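Local structure of lantibiotic dehydratase (Microbispora corallina, 5EHK) at residues E175-A180 / A325-V330; E427-T432 / P646-L651; L503-V508 / F520-A525; F856-D861 / T1081-I1086. The protein probably dehydrates serine and threonine residues of the NAI-107 precursor peptide, using glutamyl-tRNA to activate their hydroxyls before elimination. All coordinates share one frame; numbering follows the deposited sequence.

Contact 1 of 4, residues E175-A180 / A325-V330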
loop_
_atom_site.group_PDB
_atom_site.type_symbol
_atom_site.label_atom_id
_atom_site.label_comp_id
_atom_site.label_asym_id
_atom_site.label_seq_id
_atom_site.Cartn_x
_atom_site.Cartn_y
_atom_site.Cartn_z
ATOM N N GLU A 175 11.780 -23.382 30.884
ATOM C CA GLU A 175 10.657 -24.228 30.552
ATOM C C GLU A 175 10.630 -25.409 31.513
ATOM O O GLU A 175 9.582 -25.763 32.049
ATOM C CB GLU A 175 10.763 -24.689 29.101
ATOM C CG GLU A 175 9.447 -25.122 28.512
ATOM C CD GLU A 175 9.433 -25.044 26.999
ATOM O OE1 GLU A 175 10.181 -24.209 26.454
ATOM O OE2 GLU A 175 8.654 -25.786 26.356
ATOM N N TRP A 176 11.802 -25.991 31.755
ATOM C CA TRP A 176 11.942 -27.100 32.698
ATOM C C TRP A 176 11.557 -26.676 34.120
ATOM O O TRP A 176 10.717 -27.307 34.757
ATOM C CB TRP A 176 13.365 -27.696 32.638
ATOM C CG TRP A 176 13.603 -28.836 33.604
ATOM C CD1 TRP A 176 13.266 -30.150 33.426
ATOM C CD2 TRP A 176 14.208 -28.753 34.901
ATOM N NE1 TRP A 176 13.632 -30.886 34.526
ATOM C CE2 TRP A 176 14.206 -30.050 35.447
ATOM C CE3 TRP A 176 14.753 -27.709 35.648
ATOM C CZ2 TRP A 176 14.729 -30.328 36.706
ATOM C CZ3 TRP A 176 15.266 -27.986 36.897
ATOM C CH2 TRP A 176 15.257 -29.286 37.413
ATOM N N LEU A 177 12.178 -25.614 34.615
ATOM C CA LEU A 177 11.908 -25.145 35.969
ATOM C C LEU A 177 10.442 -24.784 36.189
ATOM O O LEU A 177 9.894 -25.027 37.263
ATOM C CB LEU A 177 12.789 -23.950 36.321
ATOM C CG LEU A 177 12.539 -23.409 37.727
ATOM C CD1 LEU A 177 12.850 -24.485 38.755
ATOM C CD2 LEU A 177 13.365 -22.144 37.978
ATOM N N LEU A 178 9.806 -24.210 35.175
ATOM C CA LEU A 178 8.413 -23.810 35.315
ATOM C C LEU A 178 7.468 -25.004 35.507
ATOM O O LEU A 178 6.500 -24.907 36.262
ATOM C CB LEU A 178 7.973 -22.896 34.157
ATOM C CG LEU A 178 8.507 -21.458 34.266
ATOM C CD1 LEU A 178 8.375 -20.698 32.955
ATOM C CD2 LEU A 178 7.856 -20.695 35.414
ATOM N N SER A 179 7.759 -26.132 34.862
ATOM C CA SER A 179 6.989 -27.360 35.107
ATOM C C SER A 179 6.918 -27.724 36.589
ATOM O O SER A 179 5.874 -28.160 37.086
ATOM C CB SER A 179 7.506 -28.543 34.284
ATOM O OG SER A 179 7.089 -28.427 32.931
ATOM N N ALA A 180 8.032 -27.539 37.285
ATOM C CA ALA A 180 8.098 -27.807 38.714
ATOM C C ALA A 180 7.420 -26.719 39.553
ATOM O O ALA A 180 6.771 -27.022 40.557
ATOM C CB ALA A 180 9.545 -28.000 39.153
ATOM N N ALA A 325 13.383 -31.186 47.443
ATOM C CA ALA A 325 14.684 -31.821 47.609
ATOM C C ALA A 325 15.272 -32.207 46.247
ATOM O O ALA A 325 16.436 -31.932 45.981
ATOM C CB ALA A 325 14.587 -33.020 48.549
ATOM N N ALA A 326 14.456 -32.806 45.382
ATOM C CA ALA A 326 14.865 -33.132 44.012
ATOM C C ALA A 326 15.388 -31.926 43.192
ATOM O O ALA A 326 16.175 -32.088 42.252
ATOM C CB ALA A 326 13.703 -33.801 43.280
ATOM N N LEU A 327 14.968 -30.722 43.565
ATOM C CA LEU A 327 15.431 -29.519 42.890
ATOM C C LEU A 327 16.738 -29.024 43.492
ATOM O O LEU A 327 17.637 -28.607 42.765
ATOM C CB LEU A 327 14.372 -28.407 42.948
ATOM C CG LEU A 327 13.148 -28.530 42.029
ATOM C CD1 LEU A 327 12.102 -27.494 42.377
ATOM C CD2 LEU A 327 13.545 -28.409 40.564
ATOM N N ARG A 328 16.860 -29.103 44.815
ATOM C CA ARG A 328 18.105 -28.729 45.495
ATOM C C ARG A 328 19.261 -29.645 45.090
ATOM O O ARG A 328 20.426 -29.274 45.209
ATOM C CB ARG A 328 17.928 -28.799 47.013
ATOM C CG ARG A 328 16.827 -27.927 47.550
ATOM C CD ARG A 328 16.808 -27.914 49.063
ATOM N NE ARG A 328 15.623 -27.224 49.556
ATOM C CZ ARG A 328 15.256 -27.182 50.827
ATOM N NH1 ARG A 328 15.989 -27.781 51.756
ATOM N NH2 ARG A 328 14.150 -26.540 51.164
ATOM N N GLU A 329 18.928 -30.850 44.639
ATOM C CA GLU A 329 19.937 -31.798 44.211
ATOM C C GLU A 329 20.510 -31.316 42.895
ATOM O O GLU A 329 21.728 -31.341 42.680
ATOM C CB GLU A 329 19.348 -33.202 44.024
ATOM C CG GLU A 329 20.424 -34.306 44.012
ATOM C CD GLU A 329 19.869 -35.720 43.837
ATOM O OE1 GLU A 329 18.834 -36.059 44.451
ATOM O OE2 GLU A 329 20.474 -36.494 43.060
ATOM N N VAL A 330 19.621 -30.832 42.033
ATOM C CA VAL A 330 20.017 -30.341 40.725
ATOM C C VAL A 330 20.856 -29.095 40.899
ATOM O O VAL A 330 21.853 -28.904 40.204
ATOM C CB VAL A 330 18.798 -30.021 39.871
ATOM C CG1 VAL A 330 19.199 -29.178 38.663
ATOM C CG2 VAL A 330 18.098 -31.321 39.444
#
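The innermost touch is between the far corner of an indole and two aliphatic tips. W176 CH2 lies 3.7 Å from L327 CD2, and the same atom meets V330 CG2 at 4.0 Å. The two approaches differ: W176 and L327 lie alongside one another with opposite headings, whereas W176 and V330 face each other tip to tip. L327 divides its branches, CD2 serving the indole while CD1 reaches A180 CB at 4.1 Å; a looser contact of 4.4 Å joins L177 CD1 to L327 CD2. Torsions set up this arrangement. CG of W176 is anti to its backbone N (chi1 179°), which carries the benzo ring across the gap. L327 has CG anti to its carbonyl carbon, and V330 places CG2 in the corresponding position. Residues 175-180 and 325-330 belong to helices 174-185 and 318-339, whose local axes run nearly antiparallel, at 157°. Their closest approach of 12.2 Å is wide, so it is side-chain ends rather than backbones that meet, and no hydrogen bond crosses the interface. In the next shell, W176 NE1 is hydrogen-bonded to the carbonyl oxygens of H360 and T356, which restrains the rotation of the indole and satisfies its buried polar atom. Helix 346-359 borders the same region, with V359 against W176 and S355 against V330. L177 also packs on L295 and V298 of helix 294-306, while D173 OD2 accepts a hydrogen bond from the backbone N of W176.

Contact 2 of 4, residues E427-T432 / P646-L651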
loop_
_atom_site.group_PDB
_atom_site.type_symbol
_atom_site.label_atom_id
_atom_site.label_comp_id
_atom_site.label_asym_id
_atom_site.label_seq_id
_atom_site.Cartn_x
_atom_site.Cartn_y
_atom_site.Cartn_z
ATOM N N GLU A 427 -5.329 0.854 28.180
ATOM C CA GLU A 427 -6.530 1.292 27.509
ATOM C C GLU A 427 -6.201 1.608 26.048
ATOM O O GLU A 427 -6.933 1.212 25.137
ATOM C CB GLU A 427 -7.100 2.512 28.186
ATOM C CG GLU A 427 -8.291 3.100 27.450
ATOM C CD GLU A 427 -8.686 4.428 28.046
ATOM O OE1 GLU A 427 -8.724 4.497 29.297
ATOM O OE2 GLU A 427 -8.942 5.392 27.279
ATOM N N LEU A 428 -5.085 2.302 25.833
ATOM C CA LEU A 428 -4.596 2.561 24.493
ATOM C C LEU A 428 -4.417 1.250 23.742
ATOM O O LEU A 428 -4.785 1.155 22.586
ATOM C CB LEU A 428 -3.256 3.285 24.545
ATOM C CG LEU A 428 -2.722 3.713 23.181
ATOM C CD1 LEU A 428 -3.623 4.772 22.577
ATOM C CD2 LEU A 428 -1.295 4.188 23.271
ATOM N N LEU A 429 -3.891 0.223 24.403
ATOM C CA LEU A 429 -3.586 -1.034 23.723
ATOM C C LEU A 429 -4.811 -1.911 23.487
ATOM O O LEU A 429 -4.741 -2.905 22.761
ATOM C CB LEU A 429 -2.523 -1.821 24.489
ATOM C CG LEU A 429 -1.064 -1.477 24.170
ATOM C CD1 LEU A 429 -0.141 -2.379 24.927
ATOM C CD2 LEU A 429 -0.799 -1.589 22.691
ATOM N N ASP A 430 -5.925 -1.540 24.115
ATOM C CA ASP A 430 -7.176 -2.277 23.993
ATOM C C ASP A 430 -7.903 -2.045 22.658
ATOM O O ASP A 430 -8.122 -0.909 22.249
ATOM C CB ASP A 430 -8.098 -1.906 25.144
ATOM C CG ASP A 430 -9.338 -2.744 25.173
ATOM O OD1 ASP A 430 -9.231 -3.922 25.570
ATOM O OD2 ASP A 430 -10.415 -2.238 24.803
ATOM N N ASP A 431 -8.260 -3.137 21.989
ATOM C CA ASP A 431 -8.984 -3.109 20.718
ATOM C C ASP A 431 -10.288 -2.331 20.794
ATOM O O ASP A 431 -10.646 -1.617 19.867
ATOM C CB ASP A 431 -9.309 -4.526 20.298
ATOM C CG ASP A 431 -8.160 -5.196 19.614
ATOM O OD1 ASP A 431 -7.568 -4.570 18.700
ATOM O OD2 ASP A 431 -7.844 -6.346 19.989
ATOM N N THR A 432 -10.995 -2.483 21.904
ATOM C CA THR A 432 -12.304 -1.897 22.055
ATOM C C THR A 432 -12.279 -0.458 22.537
ATOM O O THR A 432 -13.021 0.391 22.017
ATOM C CB THR A 432 -13.172 -2.722 22.990
ATOM O OG1 THR A 432 -13.122 -4.106 22.602
ATOM C CG2 THR A 432 -14.572 -2.228 22.929
ATOM N N PRO A 646 5.021 -9.813 25.227
ATOM C CA PRO A 646 3.632 -9.360 25.357
ATOM C C PRO A 646 3.524 -7.904 24.918
ATOM O O PRO A 646 4.469 -7.130 25.168
ATOM C CB PRO A 646 3.337 -9.527 26.872
ATOM C CG PRO A 646 4.660 -9.704 27.532
ATOM C CD PRO A 646 5.553 -10.355 26.492
ATOM N N ASN A 647 2.421 -7.542 24.254
ATOM C CA ASN A 647 2.282 -6.197 23.682
ATOM C C ASN A 647 2.640 -4.997 24.572
ATOM O O ASN A 647 3.371 -4.106 24.134
ATOM C CB ASN A 647 0.909 -5.991 23.028
ATOM C CG ASN A 647 0.726 -6.831 21.786
ATOM O OD1 ASN A 647 1.692 -7.366 21.232
ATOM N ND2 ASN A 647 -0.522 -6.957 21.336
ATOM N N PRO A 648 2.157 -4.971 25.817
ATOM C CA PRO A 648 2.495 -3.773 26.588
ATOM C C PRO A 648 3.996 -3.634 26.797
ATOM O O PRO A 648 4.534 -2.521 26.739
ATOM C CB PRO A 648 1.787 -4.008 27.930
ATOM C CG PRO A 648 0.681 -4.959 27.603
ATOM C CD PRO A 648 1.211 -5.846 26.524
ATOM N N ALA A 649 4.652 -4.765 27.023
ATOM C CA ALA A 649 6.089 -4.807 27.198
ATOM C C ALA A 649 6.748 -4.267 25.950
ATOM O O ALA A 649 7.655 -3.436 26.025
ATOM C CB ALA A 649 6.556 -6.242 27.458
ATOM N N ARG A 650 6.303 -4.757 24.794
ATOM C CA ARG A 650 6.886 -4.302 23.546
ATOM C C ARG A 650 6.614 -2.807 23.309
ATOM O O ARG A 650 7.456 -2.096 22.744
ATOM C CB ARG A 650 6.419 -5.139 22.362
ATOM C CG ARG A 650 6.903 -4.531 21.049
ATOM C CD ARG A 650 6.564 -5.310 19.816
ATOM N NE ARG A 650 6.998 -4.530 18.677
ATOM C CZ ARG A 650 6.714 -4.788 17.414
ATOM N NH1 ARG A 650 5.957 -5.821 17.085
ATOM N NH2 ARG A 650 7.173 -3.967 16.495
ATOM N N LEU A 651 5.455 -2.319 23.749
ATOM C CA LEU A 651 5.143 -0.910 23.565
ATOM C C LEU A 651 6.089 -0.080 24.440
ATOM O O LEU A 651 6.596 0.965 24.001
ATOM C CB LEU A 651 3.656 -0.595 23.860
ATOM C CG LEU A 651 3.201 0.855 23.613
ATOM C CD1 LEU A 651 3.423 1.259 22.189
ATOM C CD2 LEU A 651 1.752 1.116 23.954
HETATM O O HOH W 1 -2.494 -5.373 23.183
#
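L429 carries this contact. Its CB bond points toward residues 646-651, and chi1 of -86° sets CG beside L651, with CG to L651 CD2 at 3.8 Å. From CG the branches part. CD2 stays with the same methyl, lying 3.9 Å from L651 CD2; the two leucines run past one another, pointing opposite ways. CD1, anti to CA (chi2 -177°), reaches the first turn of the helix: it meets P648 CA at 3.4 Å and the P648 ring atom CG at 3.8 Å. Beside it, L428 CD2 adds a looser touch to L651 CD2 at 4.4 Å. L428 and L429 are the central residues of a type I turn from E427 to D430, which presents both leucines to the helix. Alongside the apolar contact, a water accepts a hydrogen bond from N647 ND2 (3.1 Å) and donates a weak one to L429 O; the N647 amide is also held by P444 O and W443 N. P646 is the N-cap of helix 647-656. D431 of the loop forms a salt bridge with R829 of the second subunit. Y409 of helix 407-417 touches both leucines, and F413 and Y417 touch L428, while strand 566-572 receives A649 of the helix on V570 and F572.

Contact 3 of 4, residues L503-V508 / F520-A525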
loop_
_atom_site.group_PDB
_atom_site.type_symbol
_atom_site.label_atom_id
_atom_site.label_comp_id
_atom_site.label_asym_id
_atom_site.label_seq_id
_atom_site.Cartn_x
_atom_site.Cartn_y
_atom_site.Cartn_z
ATOM N N LEU A 503 27.776 -1.997 19.175
ATOM C CA LEU A 503 28.245 -2.560 17.919
ATOM C C LEU A 503 29.056 -3.779 18.301
ATOM O O LEU A 503 29.788 -3.764 19.287
ATOM C CB LEU A 503 29.104 -1.546 17.148
ATOM C CG LEU A 503 28.403 -0.226 16.809
ATOM C CD1 LEU A 503 29.350 0.820 16.237
ATOM C CD2 LEU A 503 27.224 -0.479 15.852
ATOM N N GLY A 504 28.908 -4.857 17.556
ATOM C CA GLY A 504 29.756 -6.009 17.770
ATOM C C GLY A 504 30.715 -5.975 16.618
ATOM O O GLY A 504 30.276 -5.766 15.500
ATOM N N VAL A 505 32.010 -6.135 16.869
ATOM C CA VAL A 505 32.986 -6.068 15.778
ATOM C C VAL A 505 34.095 -7.097 15.868
ATOM O O VAL A 505 34.341 -7.676 16.925
ATOM C CB VAL A 505 33.630 -4.667 15.622
ATOM C CG1 VAL A 505 32.600 -3.607 15.197
ATOM C CG2 VAL A 505 34.368 -4.277 16.884
ATOM N N HIS A 506 34.733 -7.330 14.725
ATOM C CA HIS A 506 35.998 -8.030 14.658
ATOM C C HIS A 506 37.071 -6.952 14.563
ATOM O O HIS A 506 36.939 -5.990 13.786
ATOM C CB HIS A 506 36.083 -8.859 13.378
ATOM C CG HIS A 506 35.119 -10.005 13.313
ATOM N ND1 HIS A 506 34.987 -10.931 14.324
ATOM C CD2 HIS A 506 34.267 -10.392 12.331
ATOM C CE1 HIS A 506 34.084 -11.832 13.975
ATOM N NE2 HIS A 506 33.632 -11.529 12.770
ATOM N N VAL A 507 38.130 -7.103 15.355
ATOM C CA VAL A 507 39.330 -6.291 15.180
ATOM C C VAL A 507 40.433 -7.195 14.683
ATOM O O VAL A 507 40.711 -8.222 15.303
ATOM C CB VAL A 507 39.778 -5.618 16.473
ATOM C CG1 VAL A 507 41.015 -4.790 16.202
ATOM C CG2 VAL A 507 38.675 -4.741 17.023
ATOM N N VAL A 508 41.037 -6.846 13.553
ATOM C CA VAL A 508 42.102 -7.677 12.977
ATOM C C VAL A 508 43.375 -6.905 12.596
ATOM O O VAL A 508 43.334 -5.722 12.249
ATOM C CB VAL A 508 41.623 -8.492 11.775
ATOM C CG1 VAL A 508 40.756 -9.634 12.232
ATOM C CG2 VAL A 508 40.913 -7.585 10.788
ATOM N N PHE A 520 45.554 -2.063 11.378
ATOM C CA PHE A 520 44.470 -2.960 11.755
ATOM C C PHE A 520 43.216 -2.603 10.976
ATOM O O PHE A 520 43.124 -1.544 10.340
ATOM C CB PHE A 520 44.171 -2.886 13.254
ATOM C CG PHE A 520 43.555 -1.592 13.678
ATOM C CD1 PHE A 520 42.180 -1.460 13.766
ATOM C CD2 PHE A 520 44.342 -0.499 13.973
ATOM C CE1 PHE A 520 41.617 -0.270 14.134
ATOM C CE2 PHE A 520 43.778 0.694 14.355
ATOM C CZ PHE A 520 42.415 0.810 14.432
ATOM N N ARG A 521 42.250 -3.506 11.031
ATOM C CA ARG A 521 40.947 -3.255 10.459
ATOM C C ARG A 521 39.899 -3.506 11.532
ATOM O O ARG A 521 40.031 -4.447 12.311
ATOM C CB ARG A 521 40.719 -4.172 9.252
ATOM C CG ARG A 521 40.667 -3.443 7.910
ATOM C CD ARG A 521 41.912 -2.639 7.688
ATOM N NE ARG A 521 42.108 -2.258 6.294
ATOM C CZ ARG A 521 43.110 -1.493 5.871
ATOM N NH1 ARG A 521 44.001 -1.044 6.737
ATOM N NH2 ARG A 521 43.235 -1.190 4.587
ATOM N N VAL A 522 38.881 -2.654 11.607
ATOM C CA VAL A 522 37.680 -2.997 12.390
ATOM C C VAL A 522 36.549 -3.445 11.455
ATOM O O VAL A 522 36.144 -2.702 10.551
ATOM C CB VAL A 522 37.152 -1.820 13.207
ATOM C CG1 VAL A 522 35.917 -2.259 14.010
ATOM C CG2 VAL A 522 38.223 -1.297 14.118
ATOM N N VAL A 523 36.050 -4.656 11.654
ATOM C CA VAL A 523 35.008 -5.170 10.773
ATOM C C VAL A 523 33.680 -5.303 11.545
ATOM O O VAL A 523 33.600 -6.059 12.523
ATOM C CB VAL A 523 35.432 -6.513 10.162
ATOM C CG1 VAL A 523 34.318 -7.109 9.291
ATOM C CG2 VAL A 523 36.688 -6.322 9.352
ATOM N N LEU A 524 32.660 -4.534 11.150
ATOM C CA LEU A 524 31.359 -4.622 11.822
ATOM C C LEU A 524 30.799 -6.014 11.626
ATOM O O LEU A 524 30.663 -6.473 10.502
ATOM C CB LEU A 524 30.380 -3.591 11.274
ATOM C CG LEU A 524 30.372 -2.212 11.933
ATOM C CD1 LEU A 524 31.770 -1.772 12.355
ATOM C CD2 LEU A 524 29.797 -1.195 10.961
ATOM N N ALA A 525 30.489 -6.688 12.724
ATOM C CA ALA A 525 30.157 -8.104 12.680
ATOM C C ALA A 525 28.753 -8.308 12.140
ATOM O O ALA A 525 27.912 -7.418 12.251
ATOM C CB ALA A 525 30.300 -8.716 14.059
#
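Strands 503-508 and 521-524 run antiparallel, their local axes 4.5 Å apart at closest approach and their directions 147° apart. This antiparallel pair is no tight hairpin, since its connection carries the short helix 512-516; within a mixed beta structure, strand 785-792 borders strand 500-508 and strand 685-693 borders strand 521-524. Five backbone hydrogen bonds define the register. H506 and V523 form one hydrogen-bonded pair, V523 N reaching H506 O at 2.7 Å with a nearly straight 173°, and V508 with R521 forms the next. Beyond them, A525 N bonds to G504 O at 2.9 Å, though from above the carbonyl plane. The non-hydrogen-bonded pairs V505-L524 and V507-V522 turn their side chains to one face, where helix 380-395 also touches V522 and L524. There V505 CG1 lies beside L524 CD1 at 3.5 Å, the two side chains pointing the same way; those of V505 and V522 cross obliquely, V505 CB 3.7 Å from V522 CG1. Next to this face the F520 ring, just before the strand, has V522 CG2 in plane at its edge. The other face carries H506, V523, V508 and R521; H506 ND1 bonds to A784 O. The side chains of V508 and R521 cross at about a right angle, V508 CG2 lying 3.7 Å from R521 CB.

Contact 4 of 4, residues F856-D861 / T1081-I1086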
loop_
_atom_site.group_PDB
_atom_site.type_symbol
_atom_site.label_atom_id
_atom_site.label_comp_id
_atom_site.label_asym_id
_atom_site.label_seq_id
_atom_site.Cartn_x
_atom_site.Cartn_y
_atom_site.Cartn_z
ATOM N N PHE A 856 -24.442 20.380 9.424
ATOM C CA PHE A 856 -23.857 19.373 8.574
ATOM C C PHE A 856 -22.369 19.605 8.461
ATOM O O PHE A 856 -21.908 20.749 8.508
ATOM C CB PHE A 856 -24.486 19.374 7.180
ATOM C CG PHE A 856 -23.838 20.345 6.233
ATOM C CD1 PHE A 856 -22.689 19.996 5.523
ATOM C CD2 PHE A 856 -24.371 21.609 6.053
ATOM C CE1 PHE A 856 -22.091 20.891 4.691
ATOM C CE2 PHE A 856 -23.775 22.497 5.206
ATOM C CZ PHE A 856 -22.636 22.141 4.522
ATOM N N ILE A 857 -21.632 18.512 8.270
ATOM C CA ILE A 857 -20.222 18.580 7.953
ATOM C C ILE A 857 -19.915 17.634 6.774
ATOM O O ILE A 857 -20.616 16.642 6.539
ATOM C CB ILE A 857 -19.317 18.209 9.150
ATOM C CG1 ILE A 857 -19.417 16.720 9.488
ATOM C CG2 ILE A 857 -19.639 19.041 10.382
ATOM C CD1 ILE A 857 -18.418 16.279 10.523
ATOM N N ARG A 858 -18.857 17.961 6.043
ATOM C CA ARG A 858 -18.297 17.103 5.028
ATOM C C ARG A 858 -17.229 16.285 5.760
ATOM O O ARG A 858 -16.426 16.811 6.532
ATOM C CB ARG A 858 -17.713 17.969 3.908
ATOM C CG ARG A 858 -18.769 18.817 3.203
ATOM C CD ARG A 858 -18.209 20.013 2.371
ATOM N NE ARG A 858 -18.627 20.006 0.990
ATOM C CZ ARG A 858 -19.287 20.966 0.355
ATOM N NH1 ARG A 858 -19.663 22.084 0.935
ATOM N NH2 ARG A 858 -19.598 20.756 -0.901
ATOM N N TYR A 859 -17.268 14.978 5.571
ATOM C CA TYR A 859 -16.446 14.085 6.358
ATOM C C TYR A 859 -15.832 13.065 5.417
ATOM O O TYR A 859 -16.423 12.705 4.400
ATOM C CB TYR A 859 -17.316 13.380 7.419
ATOM C CG TYR A 859 -16.548 12.860 8.608
ATOM C CD1 TYR A 859 -16.496 13.591 9.792
ATOM C CD2 TYR A 859 -15.854 11.645 8.551
ATOM C CE1 TYR A 859 -15.783 13.136 10.900
ATOM C CE2 TYR A 859 -15.133 11.176 9.658
ATOM C CZ TYR A 859 -15.103 11.933 10.832
ATOM O OH TYR A 859 -14.406 11.502 11.944
ATOM N N SER A 860 -14.651 12.576 5.755
ATOM C CA SER A 860 -14.105 11.449 5.019
ATOM C C SER A 860 -13.699 10.334 5.980
ATOM O O SER A 860 -12.897 10.559 6.883
ATOM C CB SER A 860 -12.923 11.893 4.166
ATOM O OG SER A 860 -12.252 10.759 3.679
ATOM N N ASP A 861 -14.284 9.147 5.822
ATOM C CA ASP A 861 -13.853 7.982 6.603
ATOM C C ASP A 861 -13.266 6.881 5.727
ATOM O O ASP A 861 -12.952 7.098 4.551
ATOM C CB ASP A 861 -14.980 7.435 7.509
ATOM C CG ASP A 861 -16.246 6.990 6.726
ATOM O OD1 ASP A 861 -16.166 6.684 5.511
ATOM O OD2 ASP A 861 -17.336 6.901 7.355
ATOM N N THR A 1081 -15.829 26.329 8.843
ATOM C CA THR A 1081 -16.483 27.150 7.840
ATOM C C THR A 1081 -15.956 26.728 6.480
ATOM O O THR A 1081 -16.715 26.626 5.520
ATOM C CB THR A 1081 -16.338 28.669 8.101
ATOM O OG1 THR A 1081 -17.431 29.099 8.919
ATOM C CG2 THR A 1081 -16.438 29.453 6.826
ATOM N N CYS A 1082 -14.677 26.400 6.419
ATOM C CA CYS A 1082 -14.102 25.915 5.181
ATOM C C CYS A 1082 -14.601 24.506 4.844
ATOM O O CYS A 1082 -14.900 24.208 3.680
ATOM C CB CYS A 1082 -12.575 25.939 5.250
ATOM S SG CYS A 1082 -11.882 27.586 5.326
ATOM N N ASN A 1083 -14.702 23.655 5.859
ATOM C CA ASN A 1083 -15.226 22.324 5.651
ATOM C C ASN A 1083 -16.616 22.427 5.047
ATOM O O ASN A 1083 -16.867 21.858 4.011
ATOM C CB ASN A 1083 -15.258 21.494 6.942
ATOM C CG ASN A 1083 -15.776 20.067 6.704
ATOM O OD1 ASN A 1083 -16.945 19.766 6.952
ATOM N ND2 ASN A 1083 -14.909 19.193 6.217
ATOM N N ARG A 1084 -17.498 23.229 5.624
ATOM C CA ARG A 1084 -18.846 23.232 5.103
ATOM C C ARG A 1084 -18.930 23.757 3.684
ATOM O O ARG A 1084 -19.783 23.341 2.917
ATOM C CB ARG A 1084 -19.777 24.024 6.009
ATOM C CG ARG A 1084 -20.309 23.227 7.156
ATOM C CD ARG A 1084 -21.216 24.079 7.988
ATOM N NE ARG A 1084 -20.514 24.638 9.132
ATOM C CZ ARG A 1084 -20.296 23.967 10.257
ATOM N NH1 ARG A 1084 -20.711 22.706 10.379
ATOM N NH2 ARG A 1084 -19.666 24.557 11.255
ATOM N N LEU A 1085 -18.045 24.681 3.349
ATOM C CA LEU A 1085 -18.117 25.378 2.078
ATOM C C LEU A 1085 -17.221 24.689 1.023
ATOM O O LEU A 1085 -17.684 24.379 -0.076
ATOM C CB LEU A 1085 -17.738 26.849 2.271
ATOM C CG LEU A 1085 -18.638 28.056 1.977
ATOM C CD1 LEU A 1085 -20.060 27.722 1.615
ATOM C CD2 LEU A 1085 -18.596 28.998 3.150
ATOM N N ILE A 1086 -15.973 24.377 1.359
ATOM C CA ILE A 1086 -15.084 23.772 0.358
ATOM C C ILE A 1086 -14.379 22.585 0.977
ATOM O O ILE A 1086 -14.939 21.884 1.833
ATOM C CB ILE A 1086 -14.031 24.771 -0.166
ATOM C CG1 ILE A 1086 -13.252 25.379 1.002
ATOM C CG2 ILE A 1086 -14.688 25.890 -0.975
ATOM C CD1 ILE A 1086 -12.120 26.248 0.585
#
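Strand 856-861 passes nearly at right angles to the last turn of helix 1068-1085, the local axes crossing at 81° with a closest approach of 6.9 Å. The strand is one of the two outermost in the four-stranded antiparallel sheet within this chain, and polar side chains of the helix bond to its backbone. N1083, with CG anti to its own backbone N, pairs its amide with N and O of R858, loosely like a neighbouring strand: OD1 accepts from R858 N at 2.8 Å on a lone pair, in its carbonyl plane, and ND2 donates to R858 O at 2.8 Å from above that carbonyl's plane. R858 answers with its guanidinium, bent at chi3, NH1 hydrogen-bonding to R1084 O close to the guanidinium plane. This charge lies at the helix's C-terminal end, whose dipole would favour it, and NH2 pairs with D832. R1084 crosses F856 obliquely, its CG 4.0 Å from the ring centroid in a CH-pi contact over one face; the F856 ring and R1084 guanidinium planes stand 84° apart. R1084 NE is salt-bridged to D930 on helix 920-942. R1084 NH1 donates to F856 O at 3.0 Å, with the oxygen in the guanidinium plane but the nitrogen well above the plane of that carbonyl.

How the contacts relate
From the N terminus, contact 1 comes first, closing a loop of 144 residues by pairing helix 174-185 with helix 318-339. Contact 2 opens about a hundred residues later and spans 213 residues, joining the loop after strand 423-424 to helix 647-656. Contact 3 falls wholly within that span, a short closure that pairs strand 500-508 with strand 521-524, with 11 residues between its segments. Contact 4 follows in series, bridging 219 residues to join an edge strand to a helix end in the C-terminal family region; the other three lie in the N-terminal one. None cross. No two touch: nearest atoms of contacts 1 and 2 are about 13 Å apart, and centres of contacts 1 and 4 about 66 Å.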